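Local coordinates for protein globin III, extracellular (Lumbricus terrestris, PDB 1X9F) that probably carries oxygen on its heme as one globin subunit of erythrocruorin, the giant extracellular hemoglobin of the earthworm, at residues Phe113-Phe116 / Gly117-Ala121; Leu120-Gly123 / Leu124-Leu128. All coordinates share one frame; numbering follows the deposited sequence.

Contact 1. Residues Phe113-Phe116 / Gly117-Ala121. With HEM (protoporphyrin IX containing Fe), chain R.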
ATOM      1  N   PHE C 113       4.763  31.087 -34.688  1.00 31.04           N
ATOM      2  CA  PHE C 113       5.398  30.096 -33.829  1.00 30.27           C
ATOM      3  C   PHE C 113       5.251  30.411 -32.348  1.00 31.55           C
ATOM      4  O   PHE C 113       5.238  29.498 -31.519  1.00 31.85           O
ATOM      5  CB  PHE C 113       6.866  29.927 -34.203  1.00 29.59           C
ATOM      6  CG  PHE C 113       7.086  28.979 -35.340  1.00 30.79           C
ATOM      7  CD1 PHE C 113       6.873  29.382 -36.653  1.00 31.00           C
ATOM      8  CD2 PHE C 113       7.503  27.673 -35.097  1.00 30.43           C
ATOM      9  CE1 PHE C 113       7.070  28.499 -37.714  1.00 32.80           C
ATOM     10  CE2 PHE C 113       7.707  26.786 -36.146  1.00 29.81           C
ATOM     11  CZ  PHE C 113       7.490  27.200 -37.460  1.00 28.95           C
ATOM     12  N   LYS C 114       5.137  31.693 -32.009  1.00 31.99           N
ATOM     13  CA  LYS C 114       4.908  32.072 -30.618  1.00 32.84           C
ATOM     14  C   LYS C 114       3.505  31.688 -30.178  1.00 31.45           C
ATOM     15  O   LYS C 114       3.294  31.278 -29.036  1.00 32.98           O
ATOM     16  CB  LYS C 114       5.135  33.565 -30.401  1.00 33.98           C
ATOM     17  CG  LYS C 114       4.891  34.003 -28.965  1.00 38.60           C
ATOM     18  CD  LYS C 114       5.249  35.458 -28.786  1.00 44.31           C
ATOM     19  CE  LYS C 114       4.962  35.908 -27.371  1.00 48.37           C
ATOM     20  NZ  LYS C 114       5.406  37.342 -27.180  1.00 53.64           N
ATOM     21  N   LYS C 115       2.556  31.817 -31.099  1.00 29.75           N
ATOM     22  CA  LYS C 115       1.181  31.439 -30.846  1.00 29.95           C
ATOM     23  C   LYS C 115       1.062  29.925 -30.736  1.00 28.38           C
ATOM     24  O   LYS C 115       0.419  29.412 -29.820  1.00 29.41           O
ATOM     25  CB  LYS C 115       0.289  31.952 -31.973  1.00 30.18           C
ATOM     26  CG  LYS C 115      -0.892  32.758 -31.491  1.00 30.87           C
ATOM     27  CD  LYS C 115      -1.702  31.995 -30.464  1.00 32.04           C
ATOM     28  CE  LYS C 115      -2.744  32.890 -29.817  1.00 40.50           C
ATOM     29  NZ  LYS C 115      -2.131  34.089 -29.156  1.00 46.13           N
ATOM     30  N   PHE C 116       1.687  29.220 -31.676  1.00 28.50           N
ATOM     31  CA  PHE C 116       1.691  27.766 -31.668  1.00 28.52           C
ATOM     32  C   PHE C 116       2.172  27.225 -30.323  1.00 28.61           C
ATOM     33  O   PHE C 116       1.533  26.342 -29.745  1.00 27.78           O
ATOM     34  CB  PHE C 116       2.536  27.227 -32.819  1.00 27.77           C
ATOM     35  CG  PHE C 116       2.332  25.767 -33.078  1.00 26.00           C
ATOM     36  CD1 PHE C 116       3.349  24.856 -32.817  1.00 25.19           C
ATOM     37  CD2 PHE C 116       1.112  25.295 -33.563  1.00 27.18           C
ATOM     38  CE1 PHE C 116       3.166  23.494 -33.047  1.00 27.52           C
ATOM     39  CE2 PHE C 116       0.914  23.935 -33.793  1.00 32.16           C
ATOM     40  CZ  PHE C 116       1.944  23.032 -33.533  1.00 27.68           C
ATOM     41  N   GLY C 117       3.270  27.782 -29.816  1.00 30.14           N
ATOM     42  CA  GLY C 117       3.776  27.459 -28.484  1.00 29.18           C
ATOM     43  C   GLY C 117       2.743  27.586 -27.379  1.00 29.51           C
ATOM     44  O   GLY C 117       2.669  26.728 -26.498  1.00 28.48           O
ATOM     45  N   GLU C 118       1.951  28.656 -27.421  1.00 30.67           N
ATOM     46  CA  GLU C 118       0.885  28.857 -26.442  1.00 30.93           C
ATOM     47  C   GLU C 118      -0.197  27.807 -26.611  1.00 30.03           C
ATOM     48  O   GLU C 118      -0.637  27.210 -25.628  1.00 32.66           O
ATOM     49  CB  GLU C 118       0.259  30.243 -26.574  1.00 30.87           C
ATOM     50  CG  GLU C 118       1.224  31.400 -26.399  1.00 33.13           C
ATOM     51  CD  GLU C 118       0.685  32.696 -26.979  1.00 42.29           C
ATOM     52  OE1 GLU C 118       1.423  33.703 -26.950  1.00 44.25           O
ATOM     53  OE2 GLU C 118      -0.469  32.714 -27.462  1.00 45.00           O
ATOM     54  N   ILE C 119      -0.629  27.588 -27.851  1.00 28.62           N
ATOM     55  CA  ILE C 119      -1.644  26.573 -28.137  1.00 28.41           C
ATOM     56  C   ILE C 119      -1.163  25.185 -27.697  1.00 28.47           C
ATOM     57  O   ILE C 119      -1.928  24.407 -27.124  1.00 27.70           O
ATOM     58  CB  ILE C 119      -2.053  26.593 -29.634  1.00 27.60           C
ATOM     59  CG1 ILE C 119      -2.749  27.913 -29.977  1.00 21.64           C
ATOM     60  CG2 ILE C 119      -2.974  25.412 -29.966  1.00 26.66           C
ATOM     61  CD1 ILE C 119      -2.879  28.181 -31.461  1.00 26.20           C
ATOM     62  N   LEU C 120       0.113  24.902 -27.950  1.00 27.09           N
ATOM     63  CA  LEU C 120       0.732  23.630 -27.602  1.00 25.53           C
ATOM     64  C   LEU C 120       0.816  23.456 -26.087  1.00 24.66           C
ATOM     65  O   LEU C 120       0.574  22.368 -25.563  1.00 26.10           O
ATOM     66  CB  LEU C 120       2.122  23.560 -28.237  1.00 26.09           C
ATOM     67  CG  LEU C 120       2.853  22.239 -28.476  1.00 28.74           C
ATOM     68  CD1 LEU C 120       1.944  21.163 -29.053  1.00 28.66           C
ATOM     69  CD2 LEU C 120       4.027  22.496 -29.405  1.00 29.02           C
ATOM     70  N   ALA C 121       1.140  24.543 -25.390  1.00 23.22           N
ATOM     71  CA  ALA C 121       1.205  24.543 -23.926  1.00 24.06           C
ATOM     72  C   ALA C 121      -0.154  24.291 -23.274  1.00 24.20           C
ATOM     73  O   ALA C 121      -0.237  23.665 -22.220  1.00 25.70           O
ATOM     74  CB  ALA C 121       1.795  25.852 -23.423  1.00 22.76           C
TER
HETATM   75  CHA HEM R 160       5.255  22.174 -43.278  1.00 29.00           C
HETATM   76  CHB HEM R 160       7.006  20.727 -38.932  1.00 30.82           C
HETATM   77  CHC HEM R 160       5.092  24.662 -36.773  1.00 31.01           C
HETATM   78  CHD HEM R 160       3.656  26.281 -41.182  1.00 25.92           C
HETATM   79  C1A HEM R 160       5.886  21.354 -42.225  1.00 30.17           C
HETATM   80  C2A HEM R 160       6.434  20.106 -42.512  1.00 26.95           C
HETATM   81  C3A HEM R 160       6.973  19.629 -41.235  1.00 26.59           C
HETATM   82  C4A HEM R 160       6.629  20.751 -40.345  1.00 27.12           C
HETATM   83  CMA HEM R 160       7.686  18.341 -40.909  1.00 27.67           C
HETATM   84  CAA HEM R 160       6.466  19.389 -43.836  1.00 28.76           C
HETATM   85  CBA HEM R 160       7.825  19.568 -44.484  1.00 28.19           C
HETATM   86  CGA HEM R 160       7.810  18.795 -45.776  1.00 30.10           C
HETATM   87  O1A HEM R 160       8.019  17.564 -45.738  1.00 35.26           O
HETATM   88  O2A HEM R 160       7.585  19.418 -46.834  1.00 32.20           O
HETATM   89  C1B HEM R 160       6.621  21.711 -37.926  1.00 27.32           C
HETATM   90  C2B HEM R 160       6.917  21.504 -36.584  1.00 32.61           C
HETATM   91  C3B HEM R 160       6.344  22.602 -36.034  1.00 32.12           C
HETATM   92  C4B HEM R 160       5.789  23.394 -37.016  1.00 27.91           C
HETATM   93  CMB HEM R 160       7.652  20.370 -35.907  1.00 28.34           C
HETATM   94  CAB HEM R 160       6.410  22.881 -34.728  1.00 29.10           C
HETATM   95  CBB HEM R 160       6.593  22.814 -33.379  1.00 33.25           C
HETATM   96  C1C HEM R 160       4.495  25.478 -37.843  1.00 29.06           C
HETATM   97  C2C HEM R 160       3.844  26.670 -37.569  1.00 28.59           C
HETATM   98  C3C HEM R 160       3.474  27.101 -38.816  1.00 32.08           C
HETATM   99  C4C HEM R 160       3.873  26.154 -39.732  1.00 29.13           C
HETATM  100  CMC HEM R 160       3.632  27.351 -36.240  1.00 24.18           C
HETATM  101  CAC HEM R 160       2.692  28.328 -39.103  1.00 38.80           C
HETATM  102  CBC HEM R 160       3.121  29.506 -39.722  1.00 37.95           C
HETATM  103  C1D HEM R 160       3.975  25.271 -42.203  1.00 24.37           C
HETATM  104  C2D HEM R 160       3.595  25.439 -43.533  1.00 28.38           C
HETATM  105  C3D HEM R 160       4.034  24.300 -44.172  1.00 26.57           C
HETATM  106  C4D HEM R 160       4.659  23.509 -43.085  1.00 26.76           C
HETATM  107  CMD HEM R 160       2.877  26.625 -44.134  1.00 23.61           C
HETATM  108  CAD HEM R 160       3.899  23.937 -45.626  1.00 26.00           C
HETATM  109  CBD HEM R 160       2.544  23.266 -45.801  1.00 29.76           C
HETATM  110  CGD HEM R 160       2.480  22.797 -47.227  1.00 33.11           C
HETATM  111  O1D HEM R 160       2.017  23.566 -48.096  1.00 36.82           O
HETATM  112  O2D HEM R 160       2.908  21.653 -47.471  1.00 38.03           O
HETATM  113  NA  HEM R 160       6.005  21.792 -40.939  1.00 25.97           N
HETATM  114  NB  HEM R 160       5.930  22.841 -38.249  1.00 28.48           N
HETATM  115  NC  HEM R 160       4.542  25.135 -39.163  1.00 24.87           N
HETATM  116  ND  HEM R 160       4.614  24.118 -41.877  1.00 29.23           N
HETATM  117 FE   HEM R 160       5.304  23.489 -40.072  1.00 25.72          FE

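Contact 2. Residues Leu120-Gly123 / Leu124-Leu128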
ATOM      1  N   LEU C 120       0.113  24.902 -27.950  1.00 27.09           N
ATOM      2  CA  LEU C 120       0.732  23.630 -27.602  1.00 25.53           C
ATOM      3  C   LEU C 120       0.816  23.456 -26.087  1.00 24.66           C
ATOM      4  O   LEU C 120       0.574  22.368 -25.563  1.00 26.10           O
ATOM      5  CB  LEU C 120       2.122  23.560 -28.237  1.00 26.09           C
ATOM      6  CG  LEU C 120       2.853  22.239 -28.476  1.00 28.74           C
ATOM      7  CD1 LEU C 120       1.944  21.163 -29.053  1.00 28.66           C
ATOM      8  CD2 LEU C 120       4.027  22.496 -29.405  1.00 29.02           C
ATOM      9  N   ALA C 121       1.140  24.543 -25.390  1.00 23.22           N
ATOM     10  CA  ALA C 121       1.205  24.543 -23.926  1.00 24.06           C
ATOM     11  C   ALA C 121      -0.154  24.291 -23.274  1.00 24.20           C
ATOM     12  O   ALA C 121      -0.237  23.665 -22.220  1.00 25.70           O
ATOM     13  CB  ALA C 121       1.795  25.852 -23.423  1.00 22.76           C
ATOM     14  N   THR C 122      -1.209  24.800 -23.902  1.00 25.14           N
ATOM     15  CA  THR C 122      -2.566  24.630 -23.405  1.00 24.61           C
ATOM     16  C   THR C 122      -3.093  23.227 -23.709  1.00 25.29           C
ATOM     17  O   THR C 122      -3.694  22.582 -22.847  1.00 25.32           O
ATOM     18  CB  THR C 122      -3.472  25.717 -24.015  1.00 25.03           C
ATOM     19  OG1 THR C 122      -3.015  27.005 -23.572  1.00 22.89           O
ATOM     20  CG2 THR C 122      -4.905  25.636 -23.463  1.00 22.15           C
ATOM     21  N   GLY C 123      -2.849  22.754 -24.927  1.00 25.20           N
ATOM     22  CA  GLY C 123      -3.404  21.486 -25.388  1.00 24.98           C
ATOM     23  C   GLY C 123      -2.769  20.241 -24.802  1.00 25.94           C
ATOM     24  O   GLY C 123      -3.451  19.238 -24.597  1.00 25.26           O
ATOM     25  N   LEU C 124      -1.463  20.288 -24.547  1.00 24.81           N
ATOM     26  CA  LEU C 124      -0.752  19.100 -24.067  1.00 23.60           C
ATOM     27  C   LEU C 124      -1.271  18.542 -22.732  1.00 24.85           C
ATOM     28  O   LEU C 124      -1.530  17.338 -22.648  1.00 26.44           O
ATOM     29  CB  LEU C 124       0.767  19.319 -24.027  1.00 21.07           C
ATOM     30  CG  LEU C 124       1.532  19.327 -25.358  1.00 17.24           C
ATOM     31  CD1 LEU C 124       2.864  20.035 -25.190  1.00 11.96           C
ATOM     32  CD2 LEU C 124       1.733  17.920 -25.916  1.00 11.44           C
ATOM     33  N   PRO C 125      -1.434  19.373 -21.697  1.00 23.10           N
ATOM     34  CA  PRO C 125      -1.985  18.871 -20.440  1.00 21.74           C
ATOM     35  C   PRO C 125      -3.388  18.304 -20.623  1.00 22.63           C
ATOM     36  O   PRO C 125      -3.846  17.526 -19.786  1.00 23.78           O
ATOM     37  CB  PRO C 125      -2.022  20.109 -19.533  1.00 19.52           C
ATOM     38  CG  PRO C 125      -1.877  21.268 -20.424  1.00 21.66           C
ATOM     39  CD  PRO C 125      -1.103  20.807 -21.612  1.00 23.80           C
ATOM     40  N   GLN C 126      -4.055  18.690 -21.710  1.00 22.42           N
ATOM     41  CA  GLN C 126      -5.400  18.195 -22.009  1.00 23.50           C
ATOM     42  C   GLN C 126      -5.390  16.745 -22.502  1.00 25.45           C
ATOM     43  O   GLN C 126      -6.415  16.059 -22.433  1.00 28.79           O
ATOM     44  CB  GLN C 126      -6.108  19.105 -23.026  1.00 25.02           C
ATOM     45  CG  GLN C 126      -6.579  20.462 -22.466  1.00 25.07           C
ATOM     46  CD  GLN C 126      -7.176  21.397 -23.528  1.00 28.40           C
ATOM     47  OE1 GLN C 126      -7.306  22.598 -23.293  1.00 29.35           O
ATOM     48  NE2 GLN C 126      -7.533  20.848 -24.687  1.00 30.90           N
ATOM     49  N   VAL C 127      -4.242  16.278 -22.989  1.00 22.96           N
ATOM     50  CA  VAL C 127      -4.109  14.878 -23.380  1.00 24.07           C
ATOM     51  C   VAL C 127      -3.206  14.070 -22.431  1.00 25.60           C
ATOM     52  O   VAL C 127      -3.403  12.864 -22.273  1.00 27.79           O
ATOM     53  CB  VAL C 127      -3.686  14.718 -24.862  1.00 23.43           C
ATOM     54  CG1 VAL C 127      -4.688  15.425 -25.777  1.00 28.38           C
ATOM     55  CG2 VAL C 127      -2.283  15.250 -25.116  1.00 32.46           C
ATOM     56  N   LEU C 128      -2.238  14.731 -21.795  1.00 24.73           N
ATOM     57  CA  LEU C 128      -1.324  14.061 -20.863  1.00 23.66           C
ATOM     58  C   LEU C 128      -1.725  14.358 -19.434  1.00 24.75           C
ATOM     59  O   LEU C 128      -1.724  15.523 -19.026  1.00 27.07           O
ATOM     60  CB  LEU C 128       0.109  14.546 -21.079  1.00 20.76           C
ATOM     61  CG  LEU C 128       0.581  14.635 -22.527  1.00 21.37           C
ATOM     62  CD1 LEU C 128       1.920  15.371 -22.616  1.00 20.06           C
ATOM     63  CD2 LEU C 128       0.698  13.244 -23.103  1.00 27.08           C
TER

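Contact 1. Residues Phe113-Phe116 / Gly117-Ala121
Phe116 and Leu120, one turn apart on the G helix of the globin fold, meet through ring atom CE1 and methyl CD2 at 3.9 Å. The same corner of the Phe116 ring takes the heme vinyl carbon CBB at its edge, CE1 to CBB being 3.5 Å. With CG anti to the backbone N (chi1 -166°), the ring is carried over to the porphyrin. Phe113 works differently: heme methyl CMC sits over the centre of its ring face, while CE2 lies 3.4 Å from the methine carbon CHC. Were Phe113 replaced by an alanine, heme methyl CMC would probably face a gap and His102 would lose its edge-to-face partner. Gly117 N bonds to Phe113 O at 3.1 Å and Leu120 N to Phe116 O at 2.7 Å, holding the helix turn that carries both phenylalanines. On the flank turned from the heme, Lys115 bends at chi2 (-54°) and chi4, bringing NZ to the syn lone pair of Glu118 OE2 at 2.7 Å. Ile119 CD1 lies by Lys115 CD, and its side chain also packs on Leu39 of helix 28-46. Apolar ring contacts thus face the porphyrin, while the Lys115–Glu118 salt bridge lies on the solvent-facing side.

Contact 2. Residues Leu120-Gly123 / Leu124-Leu128
Gln126 leans back along the helix over Gly123 and Thr122. Its CB lies 3.1 Å from Gly123 O. Beyond it the chain is extended (chi2 175°), which runs it alongside Thr122, the two side chains pointing the same way: CG passes Thr122 O at 3.6 Å, CD follows at 3.7 Å from that same oxygen, and OE1 has both Thr122 O and, at 3.9 Å, Thr122 CG2 beside it. At the tip, NE2 reaches a weak hydrogen bond to Thr5 OG1 of hemoglobin chain d1, a neighbouring subunit. Thr122 OG1 turns the other way, bonding to Glu118 O one turn earlier.

Pro125 breaks the regular bonding. Having no N-H, it sets CD against Ala121 O at 3.0 Å, where a helix would otherwise place a donor, and CG against Thr122 O. Gly123 O then receives two weak bonds, one of short span from Gln126 N at 3.0 Å, with an N-H...O angle of only 129°, and one of normal span from Val127 N. Regular geometry survives before the proline, where Leu124 N bonds to Leu120 O at 3.1 Å. On the buried face of the helix Leu124 CD1 rests 4.0 Å from Leu120 CG, and Leu124 packs on Trp136 and Leu140 of helix 133-148. Leu124 O accepts from both Val127 N and Leu128 N. With the helix winding down, the carbonyls of Pro125 and, weakly, Gln126 receive Lys9 NZ of hemoglobin chain d1, a positive charge that is probably favoured by the negative end of the helix dipole.

Followed from its N-terminal side, helix 110-127 carries both contacts in succession, and neither closes a long loop: each joins residues about one turn apart. Contact 1 comes first, contact 2 starts where it finishes, and they overlap at Leu120 and Ala121 without nesting or crossing; their centres are 11 Å apart. Residues 113-121 tie the helix to the heme and to helices 28-46, 65-83 and 133-148. Residues 120-128 continue the packing on helices 28-46 and 133-148, then add Leu22 in a loop and the chain of hemoglobin d1. Leu120 belongs to both, its side chain touching Leu140. The helix therefore leads from the heme pocket to a subunit interface.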